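Local coordinates for protein glutathione S-transferase (Bombyx mori, PDB 4E8H) that forms a homodimer that binds glutathione and probably catalyses its conjugation to electrophilic substrates, as glutathione transferases generally do, at residues F136-A139 with L140-N144; G149-V153 with A154-M158; T170-A174 with F175-F179; E190-K193 with K194-P198; Y199-E203 with I204-G208. All coordinates share one frame; numbering follows the deposited sequence.

How the contacts relate
The five contacts are local and follow in series, without nesting or crossing. Contact 1 spans two turns of helix 130-146; contact 2 closes the loop to helix 160-174, V153 packing back on L143. Contact 3 ends helix 160-174, and its Y177 OH probably hydrogen-bonds to D137 OD1 of contact 1. Contact 4 finishes helix 183-196 and touches contact 2, where F152 lies against T192 and R191. Contact 5 starts helix 201-213: L196 O probably receives the N-H of Y201, and T170 OG1 joins contact 3 to Y201 OH and D205 OD2. Together they join helices 130-146, 160-174, 183-196 and 201-213, contacts 4 and 5 also reaching helix 16-27 of the N-terminal domain.

Contact 1: residues F136-A139 with L140-N144; sequences FDEA and LGWLN
W142 reaches back along helix 130-146 to lie against E138, one turn earlier. Its CB stands 3.5 Å from A139 O. With CG anti to the carbonyl carbon (chi1 -67°), the indole turns toward the preceding turn, and E138 O comes to lie 3.5 Å from the ring plane, over one face and near the rim. Farther out, CE3 passes 3.7 Å from A139 CA. At the far end of the indole, CZ2 meets E138 CD at 3.5 Å and CH2 is 3.6 Å from E138 OE1. The extended glutamate lays CG over the same face in a CH-pi contact, 4.0 Å from the centroid of the six-membered ring, while its carboxylate is only 24° from parallel to the indole. A glutamate suits this place because its CG and carboxylate lie over the ring and OE1 goes on to a salt bridge with R113 of helix 93-124. With an alanine in place of W142, E138 is likely to lose the surface that limits its turning, and P54 of the second subunit is likely to lose a packing partner. Elsewhere, L140 CG lies over a face of the F136 ring, and L140 CD1 approaches F136 CE2 at 3.8 Å. E138-W142 and F136-L140 are i to i+4 pairs of an amphipathic helix in the C-terminal domain of a glutathione transferase, its apolar side packed on helices 93-124 and 160-174.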
loop_
_atom_site.group_PDB
_atom_site.type_symbol
_atom_site.label_atom_id
_atom_site.label_comp_id
_atom_site.label_asym_id
_atom_site.label_seq_id
_atom_site.Cartn_x
_atom_site.Cartn_y
_atom_site.Cartn_z
ATOM N N PHE B 136 1.436 5.692 -16.789
ATOM C CA PHE B 136 2.626 4.991 -16.315
ATOM C C PHE B 136 3.877 5.860 -16.433
ATOM O O PHE B 136 4.673 5.939 -15.495
ATOM C CB PHE B 136 2.824 3.660 -17.050
ATOM C CG PHE B 136 4.000 2.867 -16.550
ATOM C CD1 PHE B 136 3.994 2.332 -15.263
ATOM C CD2 PHE B 136 5.119 2.664 -17.355
ATOM C CE1 PHE B 136 5.083 1.605 -14.786
ATOM C CE2 PHE B 136 6.212 1.934 -16.887
ATOM C CZ PHE B 136 6.192 1.403 -15.599
ATOM N N ASP B 137 4.033 6.511 -17.586
ATOM C CA ASP B 137 5.156 7.413 -17.856
ATOM C C ASP B 137 5.234 8.556 -16.843
ATOM O O ASP B 137 6.327 8.964 -16.442
ATOM C CB ASP B 137 5.049 7.997 -19.271
ATOM C CG ASP B 137 5.056 6.931 -20.360
ATOM O OD1 ASP B 137 5.537 5.805 -20.117
ATOM O OD2 ASP B 137 4.575 7.231 -21.474
ATOM N N GLU B 138 4.068 9.067 -16.445
ATOM C CA GLU B 138 3.962 10.111 -15.425
ATOM C C GLU B 138 4.550 9.634 -14.097
ATOM O O GLU B 138 5.248 10.387 -13.415
ATOM C CB GLU B 138 2.497 10.539 -15.242
ATOM C CG GLU B 138 2.293 11.733 -14.301
ATOM C CD GLU B 138 0.828 12.013 -13.980
ATOM O OE1 GLU B 138 0.033 11.054 -13.870
ATOM O OE2 GLU B 138 0.477 13.200 -13.821
ATOM N N ALA B 139 4.264 8.379 -13.747
ATOM C CA ALA B 139 4.786 7.759 -12.528
ATOM C C ALA B 139 6.297 7.530 -12.590
ATOM O O ALA B 139 6.985 7.652 -11.574
ATOM C CB ALA B 139 4.057 6.451 -12.244
ATOM N N LEU B 140 6.806 7.198 -13.778
ATOM C CA LEU B 140 8.250 7.069 -13.989
ATOM C C LEU B 140 8.971 8.407 -13.805
ATOM O O LEU B 140 10.085 8.444 -13.287
ATOM C CB LEU B 140 8.574 6.469 -15.365
ATOM C CG LEU B 140 8.410 4.958 -15.599
ATOM C CD1 LEU B 140 8.892 4.591 -16.997
ATOM C CD2 LEU B 140 9.150 4.119 -14.553
ATOM N N GLY B 141 8.330 9.498 -14.227
ATOM C CA GLY B 141 8.852 10.849 -14.004
ATOM C C GLY B 141 8.953 11.176 -12.524
ATOM O O GLY B 141 9.954 11.742 -12.074
ATOM N N TRP B 142 7.912 10.813 -11.772
ATOM C CA TRP B 142 7.920 10.949 -10.316
ATOM C C TRP B 142 9.027 10.122 -9.654
ATOM O O TRP B 142 9.746 10.633 -8.791
ATOM C CB TRP B 142 6.560 10.576 -9.716
ATOM C CG TRP B 142 5.432 11.511 -10.065
ATOM C CD1 TRP B 142 5.520 12.849 -10.338
ATOM C CD2 TRP B 142 4.038 11.179 -10.138
ATOM N NE1 TRP B 142 4.273 13.363 -10.597
ATOM C CE2 TRP B 142 3.345 12.362 -10.477
ATOM C CE3 TRP B 142 3.309 9.995 -9.958
ATOM C CZ2 TRP B 142 1.953 12.397 -10.640
ATOM C CZ3 TRP B 142 1.926 10.030 -10.119
ATOM C CH2 TRP B 142 1.265 11.224 -10.457
ATOM N N LEU B 143 9.163 8.856 -10.051
ATOM C CA LEU B 143 10.238 8.002 -9.532
ATOM C C LEU B 143 11.612 8.600 -9.831
ATOM O O LEU B 143 12.492 8.617 -8.963
ATOM C CB LEU B 143 10.142 6.575 -10.085
ATOM C CG LEU B 143 11.231 5.565 -9.687
ATOM C CD1 LEU B 143 11.289 5.319 -8.176
ATOM C CD2 LEU B 143 11.029 4.257 -10.432
ATOM N N ASN B 144 11.784 9.092 -11.057
ATOM C CA ASN B 144 13.015 9.776 -11.435
ATOM C C ASN B 144 13.299 10.971 -10.523
ATOM O O ASN B 144 14.444 11.199 -10.129
ATOM C CB ASN B 144 12.979 10.219 -12.899
ATOM C CG ASN B 144 14.348 10.615 -13.414
ATOM O OD1 ASN B 144 15.207 9.762 -13.645
ATOM N ND2 ASN B 144 14.563 11.913 -13.591
#

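Contact 2: residues G149-V153 with A154-M158; sequences GRPFV and AGENM
F152 presents one face of its ring to M158, whose CB lies in a CH-pi contact 4.0 Å from the centroid and 15° off the normal. M158 N stands over the same face, 3.5 Å from the plane, whereas E156 O approaches in the ring plane, at the CD2 edge. P151 and E156 meet at about a right angle, E156 OE2 being 3.7 Å from P151 CD. The chain folds this way through a type I turn from F152 to G155: F152 N donates to G155 O at 3.1 Å, and G155 N reaches F152 O from above its carbonyl plane. At the backbone angles of G155 a CB would be jammed against A154 O, so glycine fits. Were a serine to replace F152, M158 CB would probably be left facing a gap, and R191, T192 and M195 of helix 183-196 would probably lose the ring they pack on. The ring thus holds the loop mainly by van der Waals contact, with E156 O at its edge.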
loop_
_atom_site.group_PDB
_atom_site.type_symbol
_atom_site.label_atom_id
_atom_site.label_comp_id
_atom_site.label_asym_id
_atom_site.label_seq_id
_atom_site.Cartn_x
_atom_site.Cartn_y
_atom_site.Cartn_z
ATOM N N GLY B 149 19.283 13.252 -6.178
ATOM C CA GLY B 149 20.197 13.468 -5.055
ATOM C C GLY B 149 20.205 12.391 -3.983
ATOM O O GLY B 149 20.703 12.616 -2.877
ATOM N N ARG B 150 19.638 11.229 -4.303
ATOM C CA ARG B 150 19.703 10.048 -3.445
ATOM C C ARG B 150 20.149 8.881 -4.301
ATOM O O ARG B 150 19.711 8.759 -5.449
ATOM C CB ARG B 150 18.337 9.681 -2.878
ATOM C CG ARG B 150 17.514 10.809 -2.337
ATOM C CD ARG B 150 16.174 10.274 -1.898
ATOM N NE ARG B 150 15.534 11.204 -0.981
ATOM C CZ ARG B 150 14.755 12.214 -1.353
ATOM N NH1 ARG B 150 14.496 12.436 -2.637
ATOM N NH2 ARG B 150 14.228 13.007 -0.431
ATOM N N PRO B 151 21.009 8.006 -3.754
ATOM C CA PRO B 151 21.399 6.822 -4.513
ATOM C C PRO B 151 20.315 5.739 -4.524
ATOM O O PRO B 151 20.306 4.890 -5.416
ATOM C CB PRO B 151 22.645 6.328 -3.776
ATOM C CG PRO B 151 22.483 6.819 -2.386
ATOM C CD PRO B 151 21.740 8.118 -2.477
ATOM N N PHE B 152 19.421 5.770 -3.537
ATOM C CA PHE B 152 18.327 4.803 -3.440
ATOM C C PHE B 152 17.009 5.525 -3.169
ATOM O O PHE B 152 17.018 6.700 -2.799
ATOM C CB PHE B 152 18.639 3.742 -2.377
ATOM C CG PHE B 152 19.828 2.885 -2.721
ATOM C CD1 PHE B 152 19.716 1.864 -3.661
ATOM C CD2 PHE B 152 21.065 3.113 -2.124
ATOM C CE1 PHE B 152 20.813 1.075 -3.995
ATOM C CE2 PHE B 152 22.171 2.326 -2.451
ATOM C CZ PHE B 152 22.043 1.305 -3.387
ATOM N N VAL B 153 15.884 4.836 -3.358
ATOM C CA VAL B 153 14.574 5.506 -3.345
ATOM C C VAL B 153 14.240 6.238 -2.041
ATOM O O VAL B 153 13.571 7.270 -2.068
ATOM C CB VAL B 153 13.397 4.571 -3.764
ATOM C CG1 VAL B 153 13.563 4.111 -5.209
ATOM C CG2 VAL B 153 13.258 3.379 -2.818
ATOM N N ALA B 154 14.720 5.716 -0.914
ATOM C CA ALA B 154 14.396 6.292 0.390
ATOM C C ALA B 154 15.555 7.035 1.060
ATOM O O ALA B 154 15.388 7.584 2.150
ATOM C CB ALA B 154 13.842 5.220 1.318
ATOM N N GLY B 155 16.719 7.057 0.412
ATOM C CA GLY B 155 17.887 7.735 0.971
ATOM C C GLY B 155 19.216 7.115 0.583
ATOM O O GLY B 155 19.412 6.720 -0.567
ATOM N N GLU B 156 20.124 7.021 1.554
ATOM C CA GLU B 156 21.512 6.617 1.301
ATOM C C GLU B 156 21.721 5.112 1.146
ATOM O O GLU B 156 22.677 4.678 0.501
ATOM C CB GLU B 156 22.445 7.164 2.391
ATOM C CG GLU B 156 22.642 8.682 2.358
ATOM C CD GLU B 156 23.148 9.191 1.014
ATOM O OE1 GLU B 156 24.141 8.639 0.492
ATOM O OE2 GLU B 156 22.552 10.152 0.484
ATOM N N ASN B 157 20.828 4.323 1.736
ATOM C CA ASN B 157 20.967 2.870 1.732
ATOM C C ASN B 157 19.801 2.176 1.034
ATOM O O ASN B 157 18.685 2.698 1.020
ATOM C CB ASN B 157 21.112 2.357 3.168
ATOM C CG ASN B 157 22.253 3.028 3.915
ATOM O OD1 ASN B 157 23.415 2.933 3.516
ATOM N ND2 ASN B 157 21.925 3.709 5.008
ATOM N N MET B 158 20.067 1.006 0.453
ATOM C CA MET B 158 19.024 0.195 -0.179
ATOM C C MET B 158 18.019 -0.298 0.867
ATOM O O MET B 158 18.404 -0.673 1.979
ATOM C CB MET B 158 19.637 -0.991 -0.936
ATOM C CG MET B 158 18.658 -1.734 -1.848
ATOM S SD MET B 158 19.340 -3.214 -2.628
ATOM C CE MET B 158 19.386 -4.353 -1.243
HETATM O O HOH W 1 16.011 10.640 2.210
#

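Contact 3: residues T170-A174 with F175-F179; sequences TNIDA and FGYDF
One face of the F175 ring covers N171 O, which sits 3.1 Å from the ring plane and offset toward the rim; the Y177 ring has I172 CD1 over one face, and the F179 ring turns an edge to D173 CB, which lies 4.0 Å from F179 CE2. F175 and Y177 flank G176 in the Schellman motif that ends helix 160-174, and F179 lies just beyond. In the motif Y177 N donates to I172 O at 2.8 Å, five residues back, and G176 N donates to D173 O from well above the carbonyl plane. G176 takes positive phi (95°), where a side chain would be jammed against the preceding carbonyl oxygen, so glycine fits. N171 O is used twice: it accepts from F175 N at 3.0 Å, in the carbonyl plane, and also faces the phenyl ring, which the first torsion of F175 (CG anti to the carbonyl carbon, chi1 -58°) swings back over it. The far end of that ring, CZ, approaches N171 CB at 4.1 Å, and the ring also meets Y118 of helix 93-124. N171 OD1 is bound by R19 NH2, and the N171 side chain is about 9 Å from the bound glutathione. I172, a branched apolar residue, fills the angle between the helix and the returning chain: CB meets Y177 CB at 3.8 Å. F179 crosses I172 obliquely, its CD2 3.8 Å from I172 CD1.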
loop_
_atom_site.group_PDB
_atom_site.type_symbol
_atom_site.label_atom_id
_atom_site.label_comp_id
_atom_site.label_asym_id
_atom_site.label_seq_id
_atom_site.Cartn_x
_atom_site.Cartn_y
_atom_site.Cartn_z
ATOM N N THR B 170 12.704 -4.004 -13.838
ATOM C CA THR B 170 13.189 -5.213 -14.508
ATOM C C THR B 170 12.192 -5.688 -15.573
ATOM O O THR B 170 12.596 -6.017 -16.692
ATOM C CB THR B 170 13.495 -6.354 -13.505
ATOM O OG1 THR B 170 14.480 -5.912 -12.561
ATOM C CG2 THR B 170 14.030 -7.594 -14.226
ATOM N N ASN B 171 10.903 -5.707 -15.235
ATOM C CA ASN B 171 9.879 -6.136 -16.188
ATOM C C ASN B 171 9.819 -5.269 -17.445
ATOM O O ASN B 171 9.853 -5.793 -18.558
ATOM C CB ASN B 171 8.499 -6.215 -15.530
ATOM C CG ASN B 171 8.344 -7.432 -14.637
ATOM O OD1 ASN B 171 8.931 -8.486 -14.885
ATOM N ND2 ASN B 171 7.543 -7.290 -13.591
ATOM N N ILE B 172 9.750 -3.951 -17.264
ATOM C CA ILE B 172 9.653 -3.035 -18.405
ATOM C C ILE B 172 10.908 -3.071 -19.286
ATOM O O ILE B 172 10.817 -2.927 -20.507
ATOM C CB ILE B 172 9.235 -1.587 -18.000
ATOM C CG1 ILE B 172 10.335 -0.877 -17.195
ATOM C CG2 ILE B 172 7.897 -1.610 -17.246
ATOM C CD1 ILE B 172 10.113 0.627 -17.021
ATOM N N ASP B 173 12.067 -3.279 -18.662
ATOM C CA ASP B 173 13.314 -3.483 -19.391
ATOM C C ASP B 173 13.196 -4.710 -20.304
ATOM O O ASP B 173 13.500 -4.631 -21.499
ATOM C CB ASP B 173 14.487 -3.630 -18.419
ATOM C CG ASP B 173 15.818 -3.806 -19.126
ATOM O OD1 ASP B 173 16.231 -2.893 -19.873
ATOM O OD2 ASP B 173 16.458 -4.859 -18.922
ATOM N N ALA B 174 12.726 -5.824 -19.741
ATOM C CA ALA B 174 12.491 -7.054 -20.502
ATOM C C ALA B 174 11.442 -6.895 -21.610
ATOM O O ALA B 174 11.471 -7.625 -22.603
ATOM C CB ALA B 174 12.106 -8.191 -19.565
ATOM N N PHE B 175 10.520 -5.947 -21.432
ATOM C CA PHE B 175 9.461 -5.692 -22.418
ATOM C C PHE B 175 9.899 -4.713 -23.512
ATOM O O PHE B 175 9.152 -4.459 -24.463
ATOM C CB PHE B 175 8.177 -5.168 -21.753
ATOM C CG PHE B 175 7.584 -6.087 -20.709
ATOM C CD1 PHE B 175 7.964 -7.427 -20.606
ATOM C CD2 PHE B 175 6.608 -5.604 -19.841
ATOM C CE1 PHE B 175 7.402 -8.257 -19.636
ATOM C CE2 PHE B 175 6.036 -6.426 -18.873
ATOM C CZ PHE B 175 6.432 -7.754 -18.771
ATOM N N GLY B 176 11.101 -4.161 -23.366
ATOM C CA GLY B 176 11.670 -3.264 -24.369
ATOM C C GLY B 176 11.462 -1.780 -24.118
ATOM O O GLY B 176 11.658 -0.967 -25.025
ATOM N N TYR B 177 11.056 -1.423 -22.901
ATOM C CA TYR B 177 10.971 -0.018 -22.516
ATOM C C TYR B 177 12.390 0.514 -22.344
ATOM O O TYR B 177 13.207 -0.092 -21.644
ATOM C CB TYR B 177 10.172 0.153 -21.219
ATOM C CG TYR B 177 9.630 1.553 -20.983
ATOM C CD1 TYR B 177 8.260 1.809 -21.039
ATOM C CD2 TYR B 177 10.487 2.618 -20.694
ATOM C CE1 TYR B 177 7.756 3.091 -20.819
ATOM C CE2 TYR B 177 9.995 3.900 -20.478
ATOM C CZ TYR B 177 8.631 4.129 -20.541
ATOM O OH TYR B 177 8.145 5.396 -20.321
ATOM N N ASP B 178 12.680 1.631 -23.006
ATOM C CA ASP B 178 13.965 2.314 -22.880
ATOM C C ASP B 178 13.763 3.542 -22.000
ATOM O O ASP B 178 13.151 4.523 -22.419
ATOM C CB ASP B 178 14.499 2.709 -24.267
ATOM C CG ASP B 178 15.879 3.372 -24.220
ATOM O OD1 ASP B 178 16.423 3.615 -23.120
ATOM O OD2 ASP B 178 16.424 3.654 -25.307
ATOM N N PHE B 179 14.268 3.474 -20.774
ATOM C CA PHE B 179 14.115 4.564 -19.815
ATOM C C PHE B 179 15.447 5.264 -19.548
ATOM O O PHE B 179 15.584 5.988 -18.558
ATOM C CB PHE B 179 13.513 4.038 -18.505
ATOM C CG PHE B 179 14.139 2.757 -18.022
ATOM C CD1 PHE B 179 15.341 2.774 -17.318
ATOM C CD2 PHE B 179 13.531 1.533 -18.278
ATOM C CE1 PHE B 179 15.927 1.591 -16.878
ATOM C CE2 PHE B 179 14.108 0.344 -17.840
ATOM C CZ PHE B 179 15.310 0.374 -17.141
#

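Contact 4: residues E190-K193 with K194-P198; sequences ERTK and KMLEP
The backbone continues the helix through E190, whose O accepts from K194 N at 3.2 Å, until toward the end of the helix the turn tightens and L196 N is shared between T192 O at 2.9 Å and K193 O at 3.0 Å, the latter met from above its carbonyl plane. On the outer side, E190 bends at chi2 (-57°) and brings OE2 to K193 NZ in a 3.0 Å salt bridge, the ammonium standing 38° out of the carboxylate plane. K194 NZ remains 4.3 Å from E190 OE1, and one water donates to E190 OE1 and E190 O and accepts from K194 NZ. On the inner side T192 and L196 lie side by side, CG2 to CD1 at 3.8 Å, L196 also packing on M23 and V27 of helix 16-27; T192 OG1 is satisfied by W188 O. The result is two-sided: one exposed glutamate between two lysines, whose positive charges would probably steady its ionised form, and a buried contact between the threonine methyl and the leucine.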
loop_
_atom_site.group_PDB
_atom_site.type_symbol
_atom_site.label_atom_id
_atom_site.label_comp_id
_atom_site.label_asym_id
_atom_site.label_seq_id
_atom_site.Cartn_x
_atom_site.Cartn_y
_atom_site.Cartn_z
ATOM N N GLU B 190 21.184 0.384 -12.403
ATOM C CA GLU B 190 22.490 -0.274 -12.488
ATOM C C GLU B 190 23.060 -0.511 -11.093
ATOM O O GLU B 190 23.618 -1.572 -10.814
ATOM C CB GLU B 190 23.469 0.540 -13.344
ATOM C CG GLU B 190 23.058 0.697 -14.813
ATOM C CD GLU B 190 22.839 -0.632 -15.527
ATOM O OE1 GLU B 190 23.689 -1.539 -15.386
ATOM O OE2 GLU B 190 21.817 -0.765 -16.238
ATOM N N ARG B 191 22.885 0.480 -10.220
ATOM C CA ARG B 191 23.320 0.416 -8.828
ATOM C C ARG B 191 22.643 -0.720 -8.051
ATOM O O ARG B 191 23.312 -1.479 -7.349
ATOM C CB ARG B 191 23.039 1.761 -8.151
ATOM C CG ARG B 191 23.658 1.943 -6.771
ATOM C CD ARG B 191 23.383 3.343 -6.217
ATOM N NE ARG B 191 23.908 4.401 -7.084
ATOM C CZ ARG B 191 23.163 5.299 -7.727
ATOM N NH1 ARG B 191 21.840 5.298 -7.607
ATOM N NH2 ARG B 191 23.747 6.213 -8.490
ATOM N N THR B 192 21.322 -0.829 -8.189
ATOM C CA THR B 192 20.519 -1.780 -7.414
ATOM C C THR B 192 20.712 -3.221 -7.898
ATOM O O THR B 192 20.768 -4.149 -7.085
ATOM C CB THR B 192 19.024 -1.369 -7.401
ATOM O OG1 THR B 192 18.907 -0.021 -6.925
ATOM C CG2 THR B 192 18.193 -2.287 -6.508
ATOM N N LYS B 193 20.827 -3.397 -9.215
ATOM C CA LYS B 193 21.209 -4.686 -9.797
ATOM C C LYS B 193 22.511 -5.201 -9.182
ATOM O O LYS B 193 22.569 -6.341 -8.718
ATOM C CB LYS B 193 21.351 -4.588 -11.319
ATOM C CG LYS B 193 20.029 -4.608 -12.078
ATOM C CD LYS B 193 20.240 -4.755 -13.583
ATOM C CE LYS B 193 20.719 -3.451 -14.216
ATOM N NZ LYS B 193 20.940 -3.590 -15.685
ATOM N N LYS B 194 23.537 -4.350 -9.163
ATOM C CA LYS B 194 24.835 -4.697 -8.576
ATOM C C LYS B 194 24.712 -5.089 -7.104
ATOM O O LYS B 194 25.376 -6.024 -6.647
ATOM C CB LYS B 194 25.837 -3.550 -8.738
ATOM C CG LYS B 194 26.336 -3.353 -10.163
ATOM C CD LYS B 194 27.392 -2.260 -10.234
ATOM C CE LYS B 194 27.936 -2.095 -11.648
ATOM N NZ LYS B 194 26.956 -1.446 -12.568
ATOM N N MET B 195 23.856 -4.374 -6.375
ATOM C CA MET B 195 23.569 -4.687 -4.977
ATOM C C MET B 195 22.912 -6.057 -4.813
ATOM O O MET B 195 23.159 -6.755 -3.828
ATOM C CB MET B 195 22.668 -3.612 -4.360
ATOM C CG MET B 195 23.350 -2.270 -4.128
ATOM S SD MET B 195 24.699 -2.357 -2.932
ATOM C CE MET B 195 23.796 -2.565 -1.399
ATOM N N LEU B 196 22.085 -6.436 -5.785
ATOM C CA LEU B 196 21.258 -7.637 -5.670
ATOM C C LEU B 196 21.817 -8.882 -6.359
ATOM O O LEU B 196 21.281 -9.978 -6.177
ATOM C CB LEU B 196 19.831 -7.355 -6.159
ATOM C CG LEU B 196 18.972 -6.416 -5.305
ATOM C CD1 LEU B 196 17.689 -6.054 -6.038
ATOM C CD2 LEU B 196 18.663 -7.020 -3.936
ATOM N N GLU B 197 22.887 -8.726 -7.138
ATOM C CA GLU B 197 23.496 -9.869 -7.834
ATOM C C GLU B 197 24.044 -10.968 -6.912
ATOM O O GLU B 197 23.972 -12.146 -7.267
ATOM C CB GLU B 197 24.561 -9.434 -8.852
ATOM C CG GLU B 197 24.013 -8.749 -10.111
ATOM C CD GLU B 197 23.115 -9.630 -10.979
ATOM O OE1 GLU B 197 22.865 -10.811 -10.643
ATOM O OE2 GLU B 197 22.649 -9.123 -12.020
ATOM N N PRO B 198 24.592 -10.601 -5.732
ATOM C CA PRO B 198 24.957 -11.684 -4.815
ATOM C C PRO B 198 23.736 -12.294 -4.116
ATOM O O PRO B 198 23.883 -13.235 -3.332
ATOM C CB PRO B 198 25.870 -10.994 -3.787
ATOM C CG PRO B 198 26.152 -9.623 -4.334
ATOM C CD PRO B 198 24.990 -9.285 -5.197
HETATM O O HOH W 2 24.440 -3.298 -13.033
#

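Contact 5: residues Y199-E203 with I204-G208; sequences YGYDE and IDVTG
With its CG anti to the backbone N (chi1 177°), Y201 turns its ring forward along the helix, where V206 CG2 comes to 3.3 Å from Y201 CE1, the side chains crossing at about a right angle. T207, with OG1 beside its backbone N (chi1 -57°), donates that hydroxyl to D202 O at 2.9 Å. D202 O is gripped again by T207 N at 3.0 Å, nearly along the C=O axis. This i to i+5 bond, like that from V206 N to Y201 O at 3.2 Å, marks a pi-type widening of the first turns of helix 201-213; Y201 O also takes D205 N at 2.9 Å from above its carbonyl plane. G200, the N-cap residue, has positive phi and accepts from I204 N; a side chain there would press on I204 CD1. The D205 carboxylate stands nearly perpendicular to the Y201 ring (81°), with OD2 3.4 Å from CE2, and a short acidic chain suits it because OD1 forms a salt bridge with R19. Y201 OH and D205 OD2 both reach T170, and Y201 packs on F189, K193 and L196, so this helix start sits between helices 16-27, 160-174 and 183-196.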
loop_
_atom_site.group_PDB
_atom_site.type_symbol
_atom_site.label_atom_id
_atom_site.label_comp_id
_atom_site.label_asym_id
_atom_site.label_seq_id
_atom_site.Cartn_x
_atom_site.Cartn_y
_atom_site.Cartn_z
ATOM N N TYR B 199 22.548 -11.770 -4.411
ATOM C CA TYR B 199 21.321 -12.213 -3.752
ATOM C C TYR B 199 20.254 -12.729 -4.723
ATOM O O TYR B 199 19.053 -12.586 -4.480
ATOM C CB TYR B 199 20.770 -11.094 -2.862
ATOM C CG TYR B 199 21.737 -10.647 -1.786
ATOM C CD1 TYR B 199 22.041 -11.479 -0.707
ATOM C CD2 TYR B 199 22.352 -9.396 -1.847
ATOM C CE1 TYR B 199 22.927 -11.079 0.284
ATOM C CE2 TYR B 199 23.243 -8.985 -0.857
ATOM C CZ TYR B 199 23.524 -9.833 0.204
ATOM O OH TYR B 199 24.402 -9.436 1.187
ATOM N N GLY B 200 20.703 -13.332 -5.822
ATOM C CA GLY B 200 19.811 -14.018 -6.751
ATOM C C GLY B 200 19.039 -13.139 -7.719
ATOM O O GLY B 200 17.957 -13.520 -8.173
ATOM N N TYR B 201 19.596 -11.976 -8.052
ATOM C CA TYR B 201 18.923 -11.066 -8.974
ATOM C C TYR B 201 18.593 -11.731 -10.321
ATOM O O TYR B 201 17.478 -11.585 -10.823
ATOM C CB TYR B 201 19.708 -9.763 -9.179
ATOM C CG TYR B 201 19.038 -8.856 -10.182
ATOM C CD1 TYR B 201 19.496 -8.785 -11.492
ATOM C CD2 TYR B 201 17.916 -8.103 -9.831
ATOM C CE1 TYR B 201 18.876 -7.975 -12.423
ATOM C CE2 TYR B 201 17.285 -7.289 -10.760
ATOM C CZ TYR B 201 17.769 -7.233 -12.055
ATOM O OH TYR B 201 17.156 -6.428 -12.988
ATOM N N ASP B 202 19.557 -12.455 -10.893
ATOM C CA ASP B 202 19.344 -13.135 -12.177
ATOM C C ASP B 202 18.370 -14.298 -12.071
ATOM O O ASP B 202 17.446 -14.406 -12.878
ATOM C CB ASP B 202 20.658 -13.631 -12.790
ATOM C CG ASP B 202 20.470 -14.215 -14.191
ATOM O OD1 ASP B 202 20.754 -13.503 -15.176
ATOM O OD2 ASP B 202 20.026 -15.380 -14.309
ATOM N N GLU B 203 18.585 -15.172 -11.093
ATOM C CA GLU B 203 17.769 -16.377 -10.963
ATOM C C GLU B 203 16.322 -16.083 -10.556
ATOM O O GLU B 203 15.419 -16.852 -10.887
ATOM C CB GLU B 203 18.423 -17.400 -10.023
ATOM C CG GLU B 203 18.627 -16.925 -8.595
ATOM C CD GLU B 203 19.542 -17.837 -7.802
ATOM O OE1 GLU B 203 20.738 -17.505 -7.664
ATOM O OE2 GLU B 203 19.068 -18.887 -7.316
ATOM N N ILE B 204 16.103 -14.970 -9.856
ATOM C CA ILE B 204 14.754 -14.585 -9.432
ATOM C C ILE B 204 14.111 -13.573 -10.387
ATOM O O ILE B 204 13.090 -13.870 -11.013
ATOM C CB ILE B 204 14.725 -14.043 -7.969
ATOM C CG1 ILE B 204 15.214 -15.113 -6.983
ATOM C CG2 ILE B 204 13.318 -13.563 -7.590
ATOM C CD1 ILE B 204 15.653 -14.565 -5.631
ATOM N N ASP B 205 14.715 -12.390 -10.499
ATOM C CA ASP B 205 14.078 -11.260 -11.179
ATOM C C ASP B 205 14.190 -11.311 -12.701
ATOM O O ASP B 205 13.187 -11.160 -13.401
ATOM C CB ASP B 205 14.606 -9.923 -10.643
ATOM C CG ASP B 205 13.552 -8.828 -10.662
ATOM O OD1 ASP B 205 12.350 -9.151 -10.775
ATOM O OD2 ASP B 205 13.921 -7.640 -10.545
ATOM N N VAL B 206 15.408 -11.510 -13.202
ATOM C CA VAL B 206 15.651 -11.594 -14.643
ATOM C C VAL B 206 14.910 -12.790 -15.251
ATOM O O VAL B 206 14.257 -12.655 -16.287
ATOM C CB VAL B 206 17.170 -11.639 -14.976
ATOM C CG1 VAL B 206 17.404 -11.874 -16.467
ATOM C CG2 VAL B 206 17.848 -10.352 -14.541
ATOM N N THR B 207 15.000 -13.944 -14.589
ATOM C CA THR B 207 14.302 -15.159 -15.019
ATOM C C THR B 207 12.784 -14.955 -15.039
ATOM O O THR B 207 12.121 -15.325 -16.011
ATOM C CB THR B 207 14.683 -16.379 -14.138
ATOM O OG1 THR B 207 16.102 -16.577 -14.180
ATOM C CG2 THR B 207 13.995 -17.655 -14.625
ATOM N N GLY B 208 12.247 -14.353 -13.978
ATOM C CA GLY B 208 10.814 -14.074 -13.879
ATOM C C GLY B 208 10.314 -13.141 -14.968
ATOM O O GLY B 208 9.271 -13.390 -15.577
#